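Local structure of tannase (Lactobacillus plantarum, 3WA7) at residues Gln43-Phe48 against Lys137-Tyr142; Gly76-Gly81 against Ser355-Leu360; Tyr145-Gly148 against Thr154-Ile157; Gly176-Phe181 against Leu397-Thr402. The protein hydrolyses the galloyl ester bonds of tannins and related gallates, releasing gallic acid, as an esterase of the alpha/beta-hydrolase fold. All blocks are in the same frame, centred on the assembly; numbering follows the deposited sequence.

Overall arrangement
Contact 2 is the one at the probable active site: its loop 76-81 holds a sulfate that is also hydrogen-bonded to Ser-163, the likely nucleophile. The other three join parts of the surrounding scaffold, and helix 131-145 ties them together. Contact 1 lays that helix on strand 44-50. Contact 3, its centre about 11 Å from that of contact 1, lies in the loop after the helix, and the two touch where Ile-140 CG2 meets Ile-157 CD1 at 4.0 Å. Contact 4 meets contact 1 where Lys-137 packs on Phe-181. Contact 2 touches none of them; its nearest atoms are about 7 Å from contact 1, and its centre is about 30 Å from that of contact 3.

Contact 1: residues Gln43-Phe48 against Lys137-Tyr142; sequences QVLNVF and KAAIRY
Leu-45 sits on strand 44-50 of the central mixed sheet, and it packs against Ala-139 and Tyr-142 on helix 131-145, one of the helices lying on that sheet in the alpha/beta-hydrolase fold. One methyl makes both contacts. Leu-45 CD2 is 3.8 Å from CD2 of the Tyr-142 ring, which it approaches obliquely, and 4.3 Å from CB of Ala-139. The two partners stand one helical turn apart, so the methyl meets the same side of the helix twice. With CG opposite the backbone N (chi1 178°), Tyr-142 carries its ring toward the sheet, where it also touches Ile-32 on the next strand. On the sheet side Leu-45 is flanked by Val-109 and Ala-111 of strand 107-111, and Ala-139 rests on Ala-111 as well. The helix turns its charges elsewhere: Lys-137 and Arg-141 both form salt bridges with Asp-195. With no hydrogen bond between strand and helix here, the contact depends on buried apolar shape, and the small Ala-139 probably helps the helix lie close to the sheet, its CA 7.4 Å from CA of Leu-45.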
loop_
_atom_site.group_PDB
_atom_site.type_symbol
_atom_site.label_atom_id
_atom_site.label_comp_id
_atom_site.label_asym_id
_atom_site.label_seq_id
_atom_site.Cartn_x
_atom_site.Cartn_y
_atom_site.Cartn_z
ATOM N N GLN A 43 -8.651 3.194 -17.337
ATOM C CA GLN A 43 -9.170 1.862 -17.041
ATOM C C GLN A 43 -8.866 0.796 -18.094
ATOM O O GLN A 43 -9.766 0.281 -18.761
ATOM C CB GLN A 43 -10.683 1.925 -16.791
ATOM C CG GLN A 43 -11.070 2.700 -15.537
ATOM C CD GLN A 43 -12.570 2.779 -15.343
ATOM O OE1 GLN A 43 -13.282 3.362 -16.161
ATOM N NE2 GLN A 43 -13.060 2.183 -14.262
ATOM N N VAL A 44 -7.584 0.476 -18.232
ATOM C CA VAL A 44 -7.121 -0.549 -19.157
ATOM C C VAL A 44 -6.012 -1.291 -18.430
ATOM O O VAL A 44 -5.490 -0.804 -17.424
ATOM C CB VAL A 44 -6.546 0.043 -20.473
ATOM C CG1 VAL A 44 -7.650 0.734 -21.259
ATOM C CG2 VAL A 44 -5.406 1.008 -20.169
ATOM N N LEU A 45 -5.665 -2.476 -18.909
ATOM C CA LEU A 45 -4.596 -3.235 -18.278
ATOM C C LEU A 45 -3.654 -3.800 -19.328
ATOM O O LEU A 45 -4.011 -3.905 -20.507
ATOM C CB LEU A 45 -5.176 -4.354 -17.393
ATOM C CG LEU A 45 -6.105 -5.435 -17.963
ATOM C CD1 LEU A 45 -5.309 -6.436 -18.788
ATOM C CD2 LEU A 45 -6.798 -6.160 -16.817
ATOM N N ASN A 46 -2.436 -4.118 -18.897
ATOM C CA ASN A 46 -1.421 -4.686 -19.770
ATOM C C ASN A 46 -1.053 -6.066 -19.248
ATOM O O ASN A 46 -0.977 -6.280 -18.037
ATOM C CB ASN A 46 -0.157 -3.819 -19.792
ATOM C CG ASN A 46 -0.403 -2.431 -20.336
ATOM O OD1 ASN A 46 -1.272 -2.224 -21.184
ATOM N ND2 ASN A 46 0.387 -1.468 -19.870
ATOM N N VAL A 47 -0.818 -6.995 -20.169
ATOM C CA VAL A 47 -0.455 -8.361 -19.818
ATOM C C VAL A 47 0.933 -8.688 -20.363
ATOM O O VAL A 47 1.207 -8.471 -21.542
ATOM C CB VAL A 47 -1.462 -9.366 -20.413
ATOM C CG1 VAL A 47 -1.062 -10.786 -20.055
ATOM C CG2 VAL A 47 -2.857 -9.061 -19.900
ATOM N N PHE A 48 1.803 -9.205 -19.500
ATOM C CA PHE A 48 3.156 -9.569 -19.906
ATOM C C PHE A 48 3.418 -11.019 -19.519
ATOM O O PHE A 48 3.207 -11.419 -18.373
ATOM C CB PHE A 48 4.168 -8.625 -19.263
ATOM C CG PHE A 48 3.884 -7.182 -19.544
ATOM C CD1 PHE A 48 3.249 -6.387 -18.595
ATOM C CD2 PHE A 48 4.193 -6.632 -20.784
ATOM C CE1 PHE A 48 2.921 -5.064 -18.877
ATOM C CE2 PHE A 48 3.869 -5.306 -21.077
ATOM C CZ PHE A 48 3.231 -4.521 -20.120
ATOM N N LYS A 137 -10.375 -4.461 -8.223
ATOM C CA LYS A 137 -11.218 -5.652 -8.214
ATOM C C LYS A 137 -11.701 -6.005 -9.617
ATOM O O LYS A 137 -11.770 -7.183 -9.976
ATOM C CB LYS A 137 -12.417 -5.449 -7.281
ATOM C CG LYS A 137 -12.078 -5.555 -5.797
ATOM C CD LYS A 137 -13.229 -5.060 -4.917
ATOM C CE LYS A 137 -12.951 -5.323 -3.437
ATOM N NZ LYS A 137 -12.937 -6.783 -3.137
ATOM N N ALA A 138 -12.044 -4.991 -10.407
ATOM C CA ALA A 138 -12.505 -5.232 -11.771
ATOM C C ALA A 138 -11.385 -5.892 -12.568
ATOM O O ALA A 138 -11.629 -6.807 -13.356
ATOM C CB ALA A 138 -12.915 -3.923 -12.437
ATOM N N ALA A 139 -10.158 -5.424 -12.362
ATOM C CA ALA A 139 -9.009 -5.987 -13.064
ATOM C C ALA A 139 -8.800 -7.437 -12.641
ATOM O O ALA A 139 -8.508 -8.298 -13.469
ATOM C CB ALA A 139 -7.758 -5.167 -12.775
ATOM N N ILE A 140 -8.942 -7.708 -11.348
ATOM C CA ILE A 140 -8.795 -9.067 -10.847
ATOM C C ILE A 140 -9.888 -9.955 -11.447
ATOM O O ILE A 140 -9.620 -11.081 -11.863
ATOM C CB ILE A 140 -8.885 -9.108 -9.310
ATOM C CG1 ILE A 140 -7.699 -8.344 -8.719
ATOM C CG2 ILE A 140 -8.912 -10.561 -8.818
ATOM C CD1 ILE A 140 -7.798 -8.105 -7.212
ATOM N N ARG A 141 -11.120 -9.454 -11.501
ATOM C CA ARG A 141 -12.207 -10.245 -12.076
ATOM C C ARG A 141 -11.936 -10.547 -13.546
ATOM O O ARG A 141 -12.232 -11.641 -14.021
ATOM C CB ARG A 141 -13.551 -9.524 -11.924
ATOM C CG ARG A 141 -13.955 -9.364 -10.477
ATOM C CD ARG A 141 -15.397 -8.930 -10.308
ATOM N NE ARG A 141 -15.750 -8.984 -8.894
ATOM C CZ ARG A 141 -16.988 -8.943 -8.419
ATOM N NH1 ARG A 141 -18.023 -8.843 -9.244
ATOM N NH2 ARG A 141 -17.188 -9.014 -7.110
ATOM N N TYR A 142 -11.368 -9.581 -14.263
ATOM C CA TYR A 142 -11.051 -9.780 -15.675
ATOM C C TYR A 142 -10.072 -10.945 -15.807
ATOM O O TYR A 142 -10.246 -11.828 -16.645
ATOM C CB TYR A 142 -10.411 -8.525 -16.277
ATOM C CG TYR A 142 -10.026 -8.700 -17.730
ATOM C CD1 TYR A 142 -10.955 -8.485 -18.750
ATOM C CD2 TYR A 142 -8.752 -9.151 -18.081
ATOM C CE1 TYR A 142 -10.625 -8.720 -20.086
ATOM C CE2 TYR A 142 -8.413 -9.391 -19.412
ATOM C CZ TYR A 142 -9.354 -9.176 -20.405
ATOM O OH TYR A 142 -9.028 -9.437 -21.713
#

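Contact 2: residues Gly76-Gly81 against Ser355-Leu360; sequences GGYLPG and SPENNL. With SO4 (sulfate ion), chain C.
Gly-77 and Tyr-78, in the middle of a type I' turn from Gly-76 to Leu-79, meet Pro-356, Glu-357 and Leu-360 of the short helix 356-360. Gly-76 opens the turn, its O accepting from Leu-79 N at 2.9 Å; a beta carbon here would run into the sulfate. Gly-77 follows with positive phi and works in two directions. Gly-77 N donates to O4 of the sulfate at 2.7 Å, an anion that Ser-163 OG also binds. A backbone N-H gripping an anion beside the likely nucleophile is consistent with an oxyanion-hole position. Gly-77 O lies 3.7 Å from CB of Pro-356 and accepts from Arg-116. Tyr-78 then lays its ring beneath Leu-360. With CG anti to the backbone N (chi1 165°), Leu-360 brings CD2 over the middle of the face, 3.6 Å from the Tyr-78 ring centroid and 10° off the normal, a CH-pi contact. Leu-360 CD1 adds a second methyl, 3.8 Å from CD2 of Tyr-78. Glu-357 comes at the ring's edge instead, with OE2 4.4 Å from CD1 of Tyr-78; that oxygen is hydrogen-bonded to a bound glycerol, probably from the crystallisation liquor. The phenol hydroxyl is tied to Ile-206 O, which pins the far end of the ring. The short helix begins with a capping box: Asn-358 N donates to Ser-355 OG at 3.0 Å, and Ser-355 N to Asn-358 OD1. The loop comes after strand 69-72. Leu-209 of helix 209-220 touches Tyr-78, Glu-357 and Leu-360 alike, while Ala-164 and Ala-167 of helix 164-174 pack on the tyrosine.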
loop_
_atom_site.group_PDB
_atom_site.type_symbol
_atom_site.label_atom_id
_atom_site.label_comp_id
_atom_site.label_asym_id
_atom_site.label_seq_id
_atom_site.Cartn_x
_atom_site.Cartn_y
_atom_site.Cartn_z
ATOM N N GLY A 76 -0.045 6.107 -6.113
ATOM C CA GLY A 76 0.686 6.827 -5.089
ATOM C C GLY A 76 -0.156 8.042 -4.745
ATOM O O GLY A 76 -0.802 8.603 -5.628
ATOM N N GLY A 77 -0.165 8.440 -3.475
ATOM C CA GLY A 77 -0.938 9.601 -3.057
ATOM C C GLY A 77 -2.422 9.519 -3.358
ATOM O O GLY A 77 -3.113 10.542 -3.370
ATOM N N TYR A 78 -2.908 8.299 -3.574
ATOM C CA TYR A 78 -4.303 8.040 -3.921
ATOM C C TYR A 78 -4.677 8.720 -5.234
ATOM O O TYR A 78 -5.841 9.027 -5.500
ATOM C CB TYR A 78 -5.245 8.457 -2.786
ATOM C CG TYR A 78 -5.309 7.410 -1.695
ATOM C CD1 TYR A 78 -4.637 7.584 -0.487
ATOM C CD2 TYR A 78 -5.997 6.212 -1.899
ATOM C CE1 TYR A 78 -4.646 6.588 0.493
ATOM C CE2 TYR A 78 -6.011 5.211 -0.930
ATOM C CZ TYR A 78 -5.335 5.404 0.265
ATOM O OH TYR A 78 -5.348 4.411 1.224
ATOM N N LEU A 79 -3.656 8.936 -6.055
ATOM C CA LEU A 79 -3.809 9.550 -7.365
ATOM C C LEU A 79 -3.948 8.425 -8.383
ATOM O O LEU A 79 -3.763 7.255 -8.050
ATOM C CB LEU A 79 -2.568 10.379 -7.700
ATOM C CG LEU A 79 -2.344 11.644 -6.876
ATOM C CD1 LEU A 79 -0.920 12.138 -7.074
ATOM C CD2 LEU A 79 -3.356 12.705 -7.289
ATOM N N PRO A 80 -4.275 8.761 -9.639
ATOM C CA PRO A 80 -4.416 7.715 -10.654
ATOM C C PRO A 80 -3.097 6.971 -10.847
ATOM O O PRO A 80 -2.025 7.570 -10.759
ATOM C CB PRO A 80 -4.814 8.497 -11.907
ATOM C CG PRO A 80 -5.493 9.709 -11.362
ATOM C CD PRO A 80 -4.635 10.081 -10.187
ATOM N N GLY A 81 -3.187 5.668 -11.102
ATOM C CA GLY A 81 -2.002 4.854 -11.324
ATOM C C GLY A 81 -2.101 4.212 -12.697
ATOM O O GLY A 81 -2.833 3.239 -12.875
ATOM N N SER A 355 -5.411 17.821 2.370
ATOM C CA SER A 355 -4.554 16.644 2.215
ATOM C C SER A 355 -5.010 15.726 1.087
ATOM O O SER A 355 -6.119 15.862 0.572
ATOM C CB SER A 355 -4.511 15.833 3.512
ATOM O OG SER A 355 -5.554 14.874 3.527
ATOM N N PRO A 356 -4.145 14.783 0.676
ATOM C CA PRO A 356 -4.517 13.857 -0.399
ATOM C C PRO A 356 -5.700 13.007 0.052
ATOM O O PRO A 356 -6.603 12.706 -0.730
ATOM C CB PRO A 356 -3.254 13.022 -0.588
ATOM C CG PRO A 356 -2.163 13.990 -0.246
ATOM C CD PRO A 356 -2.710 14.665 0.995
ATOM N N GLU A 357 -5.691 12.620 1.326
ATOM C CA GLU A 357 -6.771 11.809 1.864
ATOM C C GLU A 357 -8.095 12.578 1.897
ATOM O O GLU A 357 -9.158 11.990 1.701
ATOM C CB GLU A 357 -6.415 11.302 3.267
ATOM C CG GLU A 357 -5.268 10.286 3.311
ATOM C CD GLU A 357 -3.898 10.917 3.119
ATOM O OE1 GLU A 357 -3.725 12.097 3.481
ATOM O OE2 GLU A 357 -2.984 10.224 2.624
ATOM N N ASN A 358 -8.043 13.885 2.148
ATOM C CA ASN A 358 -9.272 14.685 2.166
ATOM C C ASN A 358 -9.917 14.619 0.776
ATOM O O ASN A 358 -11.134 14.459 0.644
ATOM C CB ASN A 358 -8.971 16.152 2.514
ATOM C CG ASN A 358 -8.663 16.361 3.993
ATOM O OD1 ASN A 358 -7.622 16.913 4.349
ATOM N ND2 ASN A 358 -9.574 15.928 4.856
ATOM N N ASN A 359 -9.081 14.740 -0.252
ATOM C CA ASN A 359 -9.514 14.708 -1.649
ATOM C C ASN A 359 -10.014 13.309 -2.018
ATOM O O ASN A 359 -10.962 13.164 -2.787
ATOM C CB ASN A 359 -8.338 15.116 -2.543
ATOM C CG ASN A 359 -8.727 15.327 -3.995
ATOM O OD1 ASN A 359 -7.884 15.203 -4.883
ATOM N ND2 ASN A 359 -9.991 15.673 -4.243
ATOM N N LEU A 360 -9.366 12.281 -1.473
ATOM C CA LEU A 360 -9.778 10.899 -1.725
ATOM C C LEU A 360 -11.218 10.697 -1.264
ATOM O O LEU A 360 -12.009 10.029 -1.933
ATOM C CB LEU A 360 -8.877 9.918 -0.958
ATOM C CG LEU A 360 -9.410 8.485 -0.832
ATOM C CD1 LEU A 360 -9.412 7.810 -2.207
ATOM C CD2 LEU A 360 -8.544 7.698 0.157
HETATM S S SO4 C . 3.036 8.803 -2.240
HETATM O O1 SO4 C . 3.551 8.549 -3.598
HETATM O O2 SO4 C . 4.120 8.643 -1.261
HETATM O O3 SO4 C . 2.531 10.182 -2.170
HETATM O O4 SO4 C . 1.951 7.852 -1.940
#

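Contact 3: residues Tyr145-Gly148 against Thr154-Ile157; sequences YNQG and TNRI
Gln-147 lies across Thr-154 in a small polar contact that closes the partly exposed loop between helix 131-145 and strand 157-160. The glutamine runs out extended from a CG opposite its backbone N (chi1 175°) and crosses the threonine at about a right angle, passing over its hydroxyl. OG1 of Thr-154 is 3.4 Å from CG of Gln-147 and 3.2 Å from its NE2. On the other branch, Thr-154 CG2 packs 3.7 Å from Gln-147 CA. A water makes the firm link between the segments: it accepts from Gln-147 NE2 at 2.9 Å and from Thr-154 N at 3.0 Å. The loop belongs to a beta-alpha-beta crossover, in which helix 131-145 connects strand 107-111 to the parallel strand 157-160, with strand 69-72 between them. Thr-154 is buried where the loop meets the sheet, its side chain against Val-143 of the helix and Ile-69 of strand 69-72. A glycine in its place, with no hydroxyl beside NE2, would probably open a gap beneath the glutamine chain and leave the arm held less closely, mainly by the water. Asn-155 ND2 comes 3.5 Å from Gln-147 NE2, the amide planes steeply inclined at 76°; both are N-H donors, so this is a steric approach and not a bond between the amides. Beyond it, Arg-156 folds back so that NH1 donates to Asn-155 O at 2.9 Å, reaching that oxygen from above the carbonyl plane, while its guanidinium makes a cation-pi contact with Phe-198.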
loop_
_atom_site.group_PDB
_atom_site.type_symbol
_atom_site.label_atom_id
_atom_site.label_comp_id
_atom_site.label_asym_id
_atom_site.label_seq_id
_atom_site.Cartn_x
_atom_site.Cartn_y
_atom_site.Cartn_z
ATOM N N TYR A 145 -11.741 -14.307 -14.756
ATOM C CA TYR A 145 -12.771 -14.672 -15.728
ATOM C C TYR A 145 -12.101 -15.324 -16.929
ATOM O O TYR A 145 -12.687 -16.173 -17.608
ATOM C CB TYR A 145 -13.526 -13.418 -16.187
ATOM C CG TYR A 145 -14.588 -13.658 -17.242
ATOM C CD1 TYR A 145 -15.654 -14.524 -17.003
ATOM C CD2 TYR A 145 -14.544 -12.991 -18.468
ATOM C CE1 TYR A 145 -16.656 -14.719 -17.956
ATOM C CE2 TYR A 145 -15.540 -13.179 -19.430
ATOM C CZ TYR A 145 -16.593 -14.043 -19.165
ATOM O OH TYR A 145 -17.588 -14.224 -20.102
ATOM N N ASN A 146 -10.860 -14.922 -17.178
ATOM C CA ASN A 146 -10.107 -15.434 -18.312
ATOM C C ASN A 146 -9.109 -16.538 -18.000
ATOM O O ASN A 146 -8.112 -16.700 -18.700
ATOM C CB ASN A 146 -9.421 -14.270 -19.026
ATOM C CG ASN A 146 -10.384 -13.494 -19.905
ATOM O OD1 ASN A 146 -10.869 -14.012 -20.912
ATOM N ND2 ASN A 146 -10.677 -12.257 -19.523
ATOM N N GLN A 147 -9.381 -17.301 -16.947
ATOM C CA GLN A 147 -8.516 -18.416 -16.589
ATOM C C GLN A 147 -8.417 -19.306 -17.828
ATOM O O GLN A 147 -9.414 -19.527 -18.515
ATOM C CB GLN A 147 -9.136 -19.213 -15.442
ATOM C CG GLN A 147 -8.372 -20.472 -15.065
ATOM C CD GLN A 147 -9.067 -21.257 -13.968
ATOM O OE1 GLN A 147 -10.233 -21.622 -14.099
ATOM N NE2 GLN A 147 -8.351 -21.522 -12.880
ATOM N N GLY A 148 -7.221 -19.808 -18.110
ATOM C CA GLY A 148 -7.036 -20.664 -19.269
ATOM C C GLY A 148 -6.653 -19.875 -20.506
ATOM O O GLY A 148 -5.686 -20.209 -21.193
ATOM N N THR A 154 -4.609 -18.356 -12.297
ATOM C CA THR A 154 -5.479 -17.333 -11.721
ATOM C C THR A 154 -5.785 -17.572 -10.243
ATOM O O THR A 154 -6.423 -16.745 -9.591
ATOM C CB THR A 154 -6.797 -17.214 -12.510
ATOM O OG1 THR A 154 -7.487 -18.469 -12.496
ATOM C CG2 THR A 154 -6.509 -16.806 -13.949
ATOM N N ASN A 155 -5.323 -18.701 -9.719
ATOM C CA ASN A 155 -5.517 -19.033 -8.313
ATOM C C ASN A 155 -4.281 -18.598 -7.530
ATOM O O ASN A 155 -4.181 -18.817 -6.322
ATOM C CB ASN A 155 -5.733 -20.536 -8.146
ATOM C CG ASN A 155 -6.993 -21.013 -8.831
ATOM O OD1 ASN A 155 -8.085 -20.511 -8.559
ATOM N ND2 ASN A 155 -6.851 -21.980 -9.731
ATOM N N ARG A 156 -3.346 -17.974 -8.237
ATOM C CA ARG A 156 -2.107 -17.493 -7.637
ATOM C C ARG A 156 -1.861 -16.021 -7.962
ATOM O O ARG A 156 -0.757 -15.628 -8.349
ATOM C CB ARG A 156 -0.933 -18.343 -8.126
ATOM C CG ARG A 156 -1.030 -19.802 -7.717
ATOM C CD ARG A 156 -0.895 -19.977 -6.205
ATOM N NE ARG A 156 -0.931 -21.390 -5.833
ATOM C CZ ARG A 156 -2.039 -22.074 -5.562
ATOM N NH1 ARG A 156 -3.226 -21.482 -5.603
ATOM N NH2 ARG A 156 -1.960 -23.368 -5.272
ATOM N N ILE A 157 -2.904 -15.210 -7.807
ATOM C CA ILE A 157 -2.800 -13.778 -8.054
ATOM C C ILE A 157 -2.193 -13.146 -6.813
ATOM O O ILE A 157 -2.656 -13.378 -5.699
ATOM C CB ILE A 157 -4.186 -13.142 -8.319
ATOM C CG1 ILE A 157 -4.726 -13.620 -9.672
ATOM C CG2 ILE A 157 -4.075 -11.619 -8.293
ATOM C CD1 ILE A 157 -6.130 -13.109 -9.997
HETATM O O HOH W 1 -5.535 -21.000 -13.298
#

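Contact 4: residues Gly176-Phe181 against Leu397-Thr402; sequences GNSAYF and LSYLTT
Tyr-399 reaches out from the short helix 398-401 to Ser-178 and Phe-181, in the loop and 3-10 turn that lead into helix 182-188. With CG opposite its carbonyl carbon (chi1 -56°), the tyrosine sends its hydroxyl to the rim of the Phe-181 ring. Tyr-399 OH lies near the plane of that ring, 3.3 Å from CE1 and 3.5 Å from CZ of Phe-181. Ser-178 meets the flank of the phenol in van der Waals contact, its OG 3.9 Å from CE2 of Tyr-399 and close to the tyrosine ring plane. The Phe-181 ring is enclosed further: Tyr-180 CD2 stands 3.7 Å above the centre of one face, Ser-178 O is at another part of its edge, and Ile-133, Val-134 and Lys-137 of helix 131-145 pack against it. The tyrosine hydroxyl donates to Ala-393 O, at the end of helix 388-393. A phenylalanine here would probably leave that carbonyl without its donor and the CE1-CZ edge of Phe-181 without its oxygen neighbour. No hydrogen bond joins the two segments. Aromatic C-H groups carry a slight positive charge, so Tyr-399 OH at the edge of Phe-181 is likely to add a weak electrostatic attraction to the van der Waals contact.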
loop_
_atom_site.group_PDB
_atom_site.type_symbol
_atom_site.label_atom_id
_atom_site.label_comp_id
_atom_site.label_asym_id
_atom_site.label_seq_id
_atom_site.Cartn_x
_atom_site.Cartn_y
_atom_site.Cartn_z
ATOM N N GLY A 176 -11.899 -9.731 -0.483
ATOM C CA GLY A 176 -12.355 -10.612 -1.544
ATOM C C GLY A 176 -13.845 -10.908 -1.572
ATOM O O GLY A 176 -14.412 -11.411 -0.608
ATOM N N ASN A 177 -14.477 -10.576 -2.695
ATOM C CA ASN A 177 -15.894 -10.832 -2.904
ATOM C C ASN A 177 -16.841 -10.193 -1.899
ATOM O O ASN A 177 -17.865 -10.777 -1.533
ATOM C CB ASN A 177 -16.115 -12.339 -2.969
ATOM C CG ASN A 177 -15.262 -12.985 -4.042
ATOM O OD1 ASN A 177 -15.253 -12.530 -5.181
ATOM N ND2 ASN A 177 -14.544 -14.042 -3.685
ATOM N N SER A 178 -16.490 -8.990 -1.458
ATOM C CA SER A 178 -17.324 -8.239 -0.529
ATOM C C SER A 178 -18.489 -7.676 -1.334
ATOM O O SER A 178 -18.282 -7.064 -2.383
ATOM C CB SER A 178 -16.534 -7.086 0.087
ATOM O OG SER A 178 -17.407 -6.160 0.707
ATOM N N ALA A 179 -19.708 -7.871 -0.844
ATOM C CA ALA A 179 -20.893 -7.388 -1.545
ATOM C C ALA A 179 -20.966 -5.865 -1.622
ATOM O O ALA A 179 -21.675 -5.317 -2.463
ATOM C CB ALA A 179 -22.151 -7.937 -0.875
ATOM N N TYR A 180 -20.235 -5.179 -0.750
ATOM C CA TYR A 180 -20.256 -3.721 -0.743
ATOM C C TYR A 180 -19.903 -3.108 -2.097
ATOM O O TYR A 180 -20.448 -2.074 -2.482
ATOM C CB TYR A 180 -19.281 -3.176 0.305
ATOM C CG TYR A 180 -19.278 -1.667 0.387
ATOM C CD1 TYR A 180 -20.230 -0.990 1.150
ATOM C CD2 TYR A 180 -18.353 -0.912 -0.334
ATOM C CE1 TYR A 180 -20.260 0.404 1.191
ATOM C CE2 TYR A 180 -18.375 0.479 -0.300
ATOM C CZ TYR A 180 -19.331 1.130 0.463
ATOM O OH TYR A 180 -19.366 2.506 0.485
ATOM N N PHE A 181 -18.994 -3.756 -2.819
ATOM C CA PHE A 181 -18.535 -3.247 -4.105
ATOM C C PHE A 181 -19.286 -3.766 -5.321
ATOM O O PHE A 181 -19.005 -3.352 -6.446
ATOM C CB PHE A 181 -17.042 -3.555 -4.265
ATOM C CG PHE A 181 -16.215 -3.148 -3.078
ATOM C CD1 PHE A 181 -16.059 -4.007 -1.993
ATOM C CD2 PHE A 181 -15.626 -1.891 -3.027
ATOM C CE1 PHE A 181 -15.328 -3.616 -0.872
ATOM C CE2 PHE A 181 -14.895 -1.488 -1.910
ATOM C CZ PHE A 181 -14.746 -2.354 -0.830
ATOM N N LEU A 397 -8.399 -3.399 7.670
ATOM C CA LEU A 397 -8.662 -3.942 8.999
ATOM C C LEU A 397 -10.112 -4.360 9.244
ATOM O O LEU A 397 -10.369 -5.308 9.987
ATOM C CB LEU A 397 -8.249 -2.927 10.069
ATOM C CG LEU A 397 -6.808 -2.411 10.055
ATOM C CD1 LEU A 397 -6.593 -1.524 11.275
ATOM C CD2 LEU A 397 -5.821 -3.572 10.068
ATOM N N SER A 398 -11.052 -3.648 8.628
ATOM C CA SER A 398 -12.473 -3.934 8.795
ATOM C C SER A 398 -12.836 -5.385 8.498
ATOM O O SER A 398 -13.710 -5.959 9.143
ATOM C CB SER A 398 -13.301 -3.021 7.882
ATOM O OG SER A 398 -13.118 -1.661 8.226
ATOM N N TYR A 399 -12.158 -5.974 7.522
ATOM C CA TYR A 399 -12.441 -7.345 7.119
ATOM C C TYR A 399 -11.833 -8.407 8.026
ATOM O O TYR A 399 -12.155 -9.587 7.909
ATOM C CB TYR A 399 -11.988 -7.553 5.675
ATOM C CG TYR A 399 -12.624 -6.558 4.738
ATOM C CD1 TYR A 399 -12.045 -5.306 4.520
ATOM C CD2 TYR A 399 -13.850 -6.830 4.136
ATOM C CE1 TYR A 399 -12.677 -4.351 3.732
ATOM C CE2 TYR A 399 -14.489 -5.882 3.348
ATOM C CZ TYR A 399 -13.902 -4.647 3.150
ATOM O OH TYR A 399 -14.535 -3.707 2.374
ATOM N N LEU A 400 -10.963 -7.986 8.938
ATOM C CA LEU A 400 -10.329 -8.921 9.861
ATOM C C LEU A 400 -11.111 -8.984 11.172
ATOM O O LEU A 400 -10.985 -9.943 11.933
ATOM C CB LEU A 400 -8.881 -8.499 10.135
ATOM C CG LEU A 400 -7.997 -8.266 8.905
ATOM C CD1 LEU A 400 -6.598 -7.848 9.348
ATOM C CD2 LEU A 400 -7.932 -9.533 8.062
ATOM N N THR A 401 -11.924 -7.964 11.427
ATOM C CA THR A 401 -12.720 -7.912 12.652
ATOM C C THR A 401 -14.146 -8.415 12.438
ATOM O O THR A 401 -14.779 -8.914 13.366
ATOM C CB THR A 401 -12.780 -6.479 13.217
ATOM O OG1 THR A 401 -13.341 -5.598 12.236
ATOM C CG2 THR A 401 -11.385 -5.992 13.581
ATOM N N THR A 402 -14.646 -8.276 11.213
ATOM C CA THR A 402 -15.995 -8.724 10.876
ATOM C C THR A 402 -15.939 -9.534 9.586
ATOM O O THR A 402 -15.273 -9.136 8.632
ATOM C CB THR A 402 -16.947 -7.530 10.663
ATOM O OG1 THR A 402 -17.011 -6.745 11.861
ATOM C CG2 THR A 402 -18.349 -8.020 10.314
#